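Local coordinates for TolA protein (Vibrio cholerae, PDB 4G7X), which probably links inner and outer membranes as the periplasm-spanning component of the Tol-Pal cell-envelope system, its C-terminal domain serving as a docking module for partner proteins, at residues G49-G52 and A53-T56; I81-T85 and G86-G90; T56-I59 and R60-L63. All coordinates share one frame; numbering follows the deposited sequence.

How the contacts relate
From the N terminus the chain first runs along helix 38-62, which carries contact 1 (49-52 with 53-56) and then contact 3 (56-59 with 60-63). Thr56 belongs to both, so contact 3 begins where contact 1 ends. After the helix and a connecting segment, 63-73, the chain enters strand 74-83. Each contact closes within its own short stretch, and no loop of one encloses another. Contact 2 (81-85 with 86-90) does not touch the other two, its centre lying about 15 Å from that of contact 1. Contacts 1 and 3 are thus successive turns of a helix packed on the sheet, while contact 2 closes the hairpin of strands 74-83 and 86-95.

Contact 1 (G49-G52 and A53-T56); sequences GRYG and AIYT
Tyr55 lays one face of its ring against the carbonyl of Tyr51, whose O stands 3.2 Å from CG and is offset toward the ring's rim. That same oxygen takes the Tyr55 backbone N-H at 2.8 Å, so one carbonyl holds the backbone and underlies the ring. With CG beside its own backbone N (chi1 -60°), the Tyr55 ring folds back over the preceding turn, and its CZ comes 4.2 Å from Tyr51 CB. Beside it, Gly52 O is gripped twice: Thr56 N at 3.0 Å and Thr56 OG1 at 2.8 Å approach from opposite faces of the carbonyl plane, fixing the threonine hydroxyl.

The looser, exposed flank belongs to Arg50. Its chain, bent at chi3, brings NH1 alongside Ile54 CD1 at 4.0 Å, while Tyr51 CD2 lies over one guanidinium face; Glu47 makes a salt bridge to NE.

On the buried side, Tyr51 and Tyr55 both pack on Leu128 of helix 122-128. Tyr55 meets Phe115 edge-to-face, bonds through OH to Pro116 O and touches Leu133, seating helix 38-62 on strands 115-116 and 130-135.

Contact 2 (I81-T85 and G86-G90); sequences IPTGT and GALLG
Ile81 and Leu88 form an antiparallel hydrogen-bonded pair in which both backbone groups of Ile81 are used. Ile81 N gives an almost straight bond to Leu88 O at 2.8 Å (176° at the hydrogen), and Leu88 N returns one to Ile81 O at 2.9 Å. Ile81 O has a second donor, Thr83 OG1, also at 2.9 Å; this hydroxyl comes from above the carbonyl plane, on the face away from Leu88 N. Turning OG1 anti to the carbonyl carbon of Thr83 (chi1 -52°) sends the hydroxyl back along its own strand to reach that oxygen. In the same position OG1 rests 3.4 Å from Leu88 CG, and the threonine and leucine side chains cross at about a right angle.

Toward the tip, Thr83 and Gly86 make the next hydrogen-bonded pair and close a type II' turn. Thr83 N points straight to Gly86 O at 2.8 Å, whereas the return bond from Gly86 N to Thr83 O is longer, 3.1 Å, and more bent. The positive phi of Gly84 suits glycine at the first inner corner. A water donates to both Gly84 O and Gly86 O, bridging the turn's carbonyls and giving Gly86 O a second partner.

Between these pairs Pro82 faces Ala87 in a non-hydrogen-bonded pair. The backbone groups of both point outward; Pro82 has no N-H to offer on its side, while Ala87 pairs with Phe115 of strand 115-116. Farther from the turn, Ile81 CD1 lies 3.6 Å from Gly90 CA.

The tight turn is therefore fixed chiefly by its own backbone, with the Thr83 hydroxyl clamping Ile81 O from a second side and one water shared between Gly84 O and Gly86 O.

Contact 3 (T56-I59 and R60-L63); sequences TQLI and RQNL
In the last turns of helix 38-62, Gln57 reaches Arg60 and Gln61, three and four residues on. The Gln57 chain starts with CG anti to the backbone N (chi1 170°) and then bends at chi2, which carries its amide forward to the next turn. There OE1 sits 2.6 Å from Arg60 NH2, a weak bond with a poor angle at the hydrogen (119°). The amide plane and the guanidinium plane are 67° apart, and the two side chains cross at about a right angle. Arg60 is itself bent at chi3, which folds its guanidinium back over the helix until Gln57 CA lies over one face, 3.6 Å above the plane and toward its rim. Near the NE end of the group, Thr56 CG2 lies 3.9 Å from Arg60 NE.

The far end of the same amide turns to Gln61: Gln57 NE2 approaches Gln61 OE1 at 3.4 Å, again only a weak bond, with NE2 also 3.3 Å from Gln61 CG. Thus one glutamine amide accepts on one side and donates on the other, loosely tethering both long neighbours on a largely solvent-facing flank.

Regular backbone bonds run beneath these polar groups, from Arg60 N to Thr56 O and from Gln61 N to Gln57 O, each 2.9 Å. Asn62 N bonds to Ile59 O, coming from well above the carbonyl plane, and Leu63 N bonds to Arg60 O. The inner side is apolar, Ile59 packing on Val109, Leu133 and Val135, and Leu63 on helix 99-110.

A polar outer face of long side chains over an apolar inner one is typical of an amphipathic alpha-helix, here packed against the antiparallel sheet of an alpha+beta domain.

Contact 1 (G49-G52 and A53-T56)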
loop_
_atom_site.group_PDB
_atom_site.type_symbol
_atom_site.label_atom_id
_atom_site.label_comp_id
_atom_site.label_asym_id
_atom_site.label_seq_id
_atom_site.Cartn_x
_atom_site.Cartn_y
_atom_site.Cartn_z
ATOM N N GLY B 49 5.523 12.557 13.981
ATOM C CA GLY B 49 6.705 13.103 13.325
ATOM C C GLY B 49 7.828 12.082 13.239
ATOM O O GLY B 49 8.456 11.931 12.187
ATOM N N ARG B 50 8.060 11.369 14.340
ATOM C CA ARG B 50 9.149 10.394 14.424
ATOM C C ARG B 50 8.929 9.210 13.482
ATOM O O ARG B 50 9.826 8.850 12.714
ATOM C CB ARG B 50 9.348 9.916 15.869
ATOM C CG ARG B 50 10.644 9.146 16.080
ATOM C CD ARG B 50 10.924 8.854 17.546
ATOM N NE ARG B 50 9.964 7.924 18.140
ATOM C CZ ARG B 50 10.013 6.599 18.027
ATOM N NH1 ARG B 50 10.972 6.008 17.320
ATOM N NH2 ARG B 50 9.086 5.857 18.616
ATOM N N TYR B 51 7.737 8.620 13.534
ATOM C CA TYR B 51 7.412 7.505 12.643
ATOM C C TYR B 51 7.274 7.941 11.190
ATOM O O TYR B 51 7.683 7.212 10.288
ATOM C CB TYR B 51 6.179 6.738 13.130
ATOM C CG TYR B 51 6.501 5.778 14.252
ATOM C CD1 TYR B 51 6.956 4.487 13.981
ATOM C CD2 TYR B 51 6.372 6.164 15.585
ATOM C CE1 TYR B 51 7.271 3.606 15.005
ATOM C CE2 TYR B 51 6.675 5.290 16.615
ATOM C CZ TYR B 51 7.124 4.014 16.321
ATOM O OH TYR B 51 7.431 3.146 17.344
ATOM N N GLY B 52 6.725 9.133 10.968
ATOM C CA GLY B 52 6.683 9.719 9.626
ATOM C C GLY B 52 8.060 9.749 8.984
ATOM O O GLY B 52 8.219 9.389 7.815
ATOM N N ALA B 53 9.059 10.186 9.749
ATOM C CA ALA B 53 10.441 10.217 9.277
ATOM C C ALA B 53 10.996 8.814 9.013
ATOM O O ALA B 53 11.712 8.604 8.033
ATOM C CB ALA B 53 11.321 10.969 10.265
ATOM N N ILE B 54 10.661 7.858 9.881
ATOM C CA ILE B 54 11.056 6.463 9.681
ATOM C C ILE B 54 10.478 5.935 8.364
ATOM O O ILE B 54 11.201 5.329 7.563
ATOM C CB ILE B 54 10.646 5.568 10.877
ATOM C CG1 ILE B 54 11.505 5.904 12.107
ATOM C CG2 ILE B 54 10.780 4.090 10.526
ATOM C CD1 ILE B 54 10.988 5.343 13.419
ATOM N N TYR B 55 9.192 6.192 8.131
ATOM C CA TYR B 55 8.519 5.731 6.910
ATOM C C TYR B 55 9.117 6.342 5.649
ATOM O O TYR B 55 9.307 5.650 4.647
ATOM C CB TYR B 55 7.016 6.020 6.953
ATOM C CG TYR B 55 6.242 5.373 8.085
ATOM C CD1 TYR B 55 6.781 4.327 8.838
ATOM C CD2 TYR B 55 4.949 5.794 8.374
ATOM C CE1 TYR B 55 6.058 3.749 9.868
ATOM C CE2 TYR B 55 4.215 5.212 9.393
ATOM C CZ TYR B 55 4.772 4.193 10.134
ATOM O OH TYR B 55 4.041 3.623 11.148
ATOM N N THR B 56 9.413 7.638 5.708
ATOM C CA THR B 56 9.980 8.369 4.581
ATOM C C THR B 56 11.366 7.819 4.223
ATOM O O THR B 56 11.694 7.668 3.042
ATOM C CB THR B 56 10.025 9.888 4.874
ATOM O OG1 THR B 56 8.716 10.350 5.242
ATOM C CG2 THR B 56 10.488 10.656 3.654
#

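Contact 2 (I81-T85 and G86-G90)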
loop_
_atom_site.group_PDB
_atom_site.type_symbol
_atom_site.label_atom_id
_atom_site.label_comp_id
_atom_site.label_asym_id
_atom_site.label_seq_id
_atom_site.Cartn_x
_atom_site.Cartn_y
_atom_site.Cartn_z
ATOM N N ILE B 81 -2.097 -1.013 7.279
ATOM C CA ILE B 81 -2.892 -2.035 7.957
ATOM C C ILE B 81 -2.028 -2.725 9.009
ATOM O O ILE B 81 -1.023 -3.343 8.667
ATOM C CB ILE B 81 -3.438 -3.086 6.961
ATOM C CG1 ILE B 81 -4.283 -2.423 5.858
ATOM C CG2 ILE B 81 -4.242 -4.150 7.704
ATOM C CD1 ILE B 81 -4.630 -3.331 4.687
ATOM N N PRO B 82 -2.403 -2.610 10.299
ATOM C CA PRO B 82 -1.647 -3.286 11.353
ATOM C C PRO B 82 -1.523 -4.789 11.084
ATOM O O PRO B 82 -2.513 -5.452 10.778
ATOM C CB PRO B 82 -2.485 -3.009 12.607
ATOM C CG PRO B 82 -3.141 -1.700 12.315
ATOM C CD PRO B 82 -3.476 -1.760 10.851
ATOM N N THR B 83 -0.299 -5.296 11.178
ATOM C CA THR B 83 0.020 -6.677 10.824
ATOM C C THR B 83 1.039 -7.170 11.837
ATOM O O THR B 83 2.210 -6.792 11.775
ATOM C CB THR B 83 0.627 -6.757 9.400
ATOM O OG1 THR B 83 -0.223 -6.079 8.465
ATOM C CG2 THR B 83 0.813 -8.207 8.954
ATOM N N GLY B 84 0.594 -7.998 12.779
ATOM C CA GLY B 84 1.460 -8.432 13.877
ATOM C C GLY B 84 1.930 -7.243 14.699
ATOM O O GLY B 84 1.110 -6.499 15.237
ATOM N N THR B 85 3.247 -7.046 14.764
ATOM C CA THR B 85 3.839 -5.945 15.540
ATOM C C THR B 85 4.073 -4.672 14.720
ATOM O O THR B 85 4.342 -3.606 15.280
ATOM C CB THR B 85 5.168 -6.357 16.215
ATOM O OG1 THR B 85 6.098 -6.806 15.223
ATOM C CG2 THR B 85 4.937 -7.469 17.244
ATOM N N GLY B 86 3.965 -4.785 13.398
ATOM C CA GLY B 86 4.154 -3.646 12.502
ATOM C C GLY B 86 2.927 -3.414 11.645
ATOM O O GLY B 86 1.806 -3.704 12.056
ATOM N N ALA B 87 3.142 -2.883 10.448
ATOM C CA ALA B 87 2.051 -2.593 9.528
ATOM C C ALA B 87 2.484 -2.822 8.089
ATOM O O ALA B 87 3.655 -2.659 7.754
ATOM C CB ALA B 87 1.565 -1.163 9.711
ATOM N N LEU B 88 1.531 -3.216 7.250
ATOM C CA LEU B 88 1.778 -3.330 5.818
ATOM C C LEU B 88 0.977 -2.277 5.078
ATOM O O LEU B 88 0.026 -1.703 5.622
ATOM C CB LEU B 88 1.414 -4.723 5.303
ATOM C CG LEU B 88 2.105 -5.936 5.939
ATOM C CD1 LEU B 88 1.728 -7.186 5.164
ATOM C CD2 LEU B 88 3.619 -5.806 6.034
ATOM N N LEU B 89 1.369 -2.024 3.833
ATOM C CA LEU B 89 0.655 -1.097 2.969
ATOM C C LEU B 89 -0.769 -1.576 2.688
ATOM O O LEU B 89 -0.982 -2.732 2.305
ATOM C CB LEU B 89 1.415 -0.913 1.651
ATOM C CG LEU B 89 0.797 0.040 0.627
ATOM C CD1 LEU B 89 0.858 1.483 1.114
ATOM C CD2 LEU B 89 1.505 -0.122 -0.710
ATOM N N GLY B 90 -1.733 -0.681 2.905
ATOM C CA GLY B 90 -3.118 -0.898 2.502
ATOM C C GLY B 90 -3.401 -0.201 1.186
ATOM O O GLY B 90 -3.830 -0.826 0.216
HETATM O O HOH W 1 0.155 -4.024 14.401
#

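Contact 3 (T56-I59 and R60-L63)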
loop_
_atom_site.group_PDB
_atom_site.type_symbol
_atom_site.label_atom_id
_atom_site.label_comp_id
_atom_site.label_asym_id
_atom_site.label_seq_id
_atom_site.Cartn_x
_atom_site.Cartn_y
_atom_site.Cartn_z
ATOM N N THR B 56 9.413 7.638 5.708
ATOM C CA THR B 56 9.980 8.369 4.581
ATOM C C THR B 56 11.366 7.819 4.223
ATOM O O THR B 56 11.694 7.668 3.042
ATOM C CB THR B 56 10.025 9.888 4.874
ATOM O OG1 THR B 56 8.716 10.350 5.242
ATOM C CG2 THR B 56 10.488 10.656 3.654
ATOM N N GLN B 57 12.156 7.485 5.243
ATOM C CA GLN B 57 13.467 6.864 5.043
ATOM C C GLN B 57 13.352 5.476 4.411
ATOM O O GLN B 57 14.119 5.138 3.507
ATOM C CB GLN B 57 14.253 6.813 6.364
ATOM C CG GLN B 57 15.531 5.976 6.341
ATOM C CD GLN B 57 16.637 6.557 5.476
ATOM O OE1 GLN B 57 16.648 7.748 5.163
ATOM N NE2 GLN B 57 17.585 5.711 5.091
ATOM N N LEU B 58 12.387 4.681 4.871
ATOM C CA LEU B 58 12.166 3.353 4.293
ATOM C C LEU B 58 11.834 3.440 2.805
ATOM O O LEU B 58 12.324 2.637 2.007
ATOM C CB LEU B 58 11.070 2.594 5.045
ATOM C CG LEU B 58 11.455 2.050 6.425
ATOM C CD1 LEU B 58 10.219 1.574 7.173
ATOM C CD2 LEU B 58 12.487 0.936 6.312
ATOM N N ILE B 59 11.014 4.421 2.440
ATOM C CA ILE B 59 10.648 4.635 1.040
ATOM C C ILE B 59 11.864 5.106 0.241
ATOM O O ILE B 59 12.142 4.584 -0.841
ATOM C CB ILE B 59 9.474 5.629 0.912
ATOM C CG1 ILE B 59 8.226 5.044 1.584
ATOM C CG2 ILE B 59 9.195 5.962 -0.552
ATOM C CD1 ILE B 59 7.161 6.065 1.913
ATOM N N ARG B 60 12.602 6.068 0.794
ATOM C CA ARG B 60 13.798 6.606 0.140
ATOM C C ARG B 60 14.861 5.541 -0.137
ATOM O O ARG B 60 15.495 5.557 -1.195
ATOM C CB ARG B 60 14.394 7.760 0.958
ATOM C CG ARG B 60 13.682 9.089 0.758
ATOM C CD ARG B 60 14.466 10.253 1.354
ATOM N NE ARG B 60 14.290 10.360 2.802
ATOM C CZ ARG B 60 15.195 9.992 3.705
ATOM N NH1 ARG B 60 14.933 10.129 4.996
ATOM N NH2 ARG B 60 16.366 9.493 3.323
ATOM N N GLN B 61 15.043 4.616 0.801
ATOM C CA GLN B 61 16.000 3.513 0.645
ATOM C C GLN B 61 15.704 2.613 -0.556
ATOM O O GLN B 61 16.617 2.024 -1.134
ATOM C CB GLN B 61 16.052 2.663 1.914
ATOM C CG GLN B 61 16.879 3.269 3.034
ATOM C CD GLN B 61 16.973 2.367 4.249
ATOM O OE1 GLN B 61 18.009 2.315 4.914
ATOM N NE2 GLN B 61 15.893 1.646 4.543
ATOM N N ASN B 62 14.428 2.508 -0.919
ATOM C CA ASN B 62 13.999 1.656 -2.024
ATOM C C ASN B 62 13.883 2.412 -3.342
ATOM O O ASN B 62 13.731 1.808 -4.404
ATOM C CB ASN B 62 12.663 0.990 -1.687
ATOM C CG ASN B 62 12.780 -0.012 -0.557
ATOM O OD1 ASN B 62 12.069 0.080 0.443
ATOM N ND2 ASN B 62 13.681 -0.977 -0.707
ATOM N N LEU B 63 13.974 3.733 -3.265
ATOM C CA LEU B 63 13.757 4.597 -4.410
ATOM C C LEU B 63 14.919 4.517 -5.396
ATOM O O LEU B 63 16.083 4.666 -5.010
ATOM C CB LEU B 63 13.560 6.036 -3.925
ATOM C CG LEU B 63 12.997 7.098 -4.862
ATOM C CD1 LEU B 63 11.549 6.806 -5.229
ATOM C CD2 LEU B 63 13.115 8.455 -4.192
#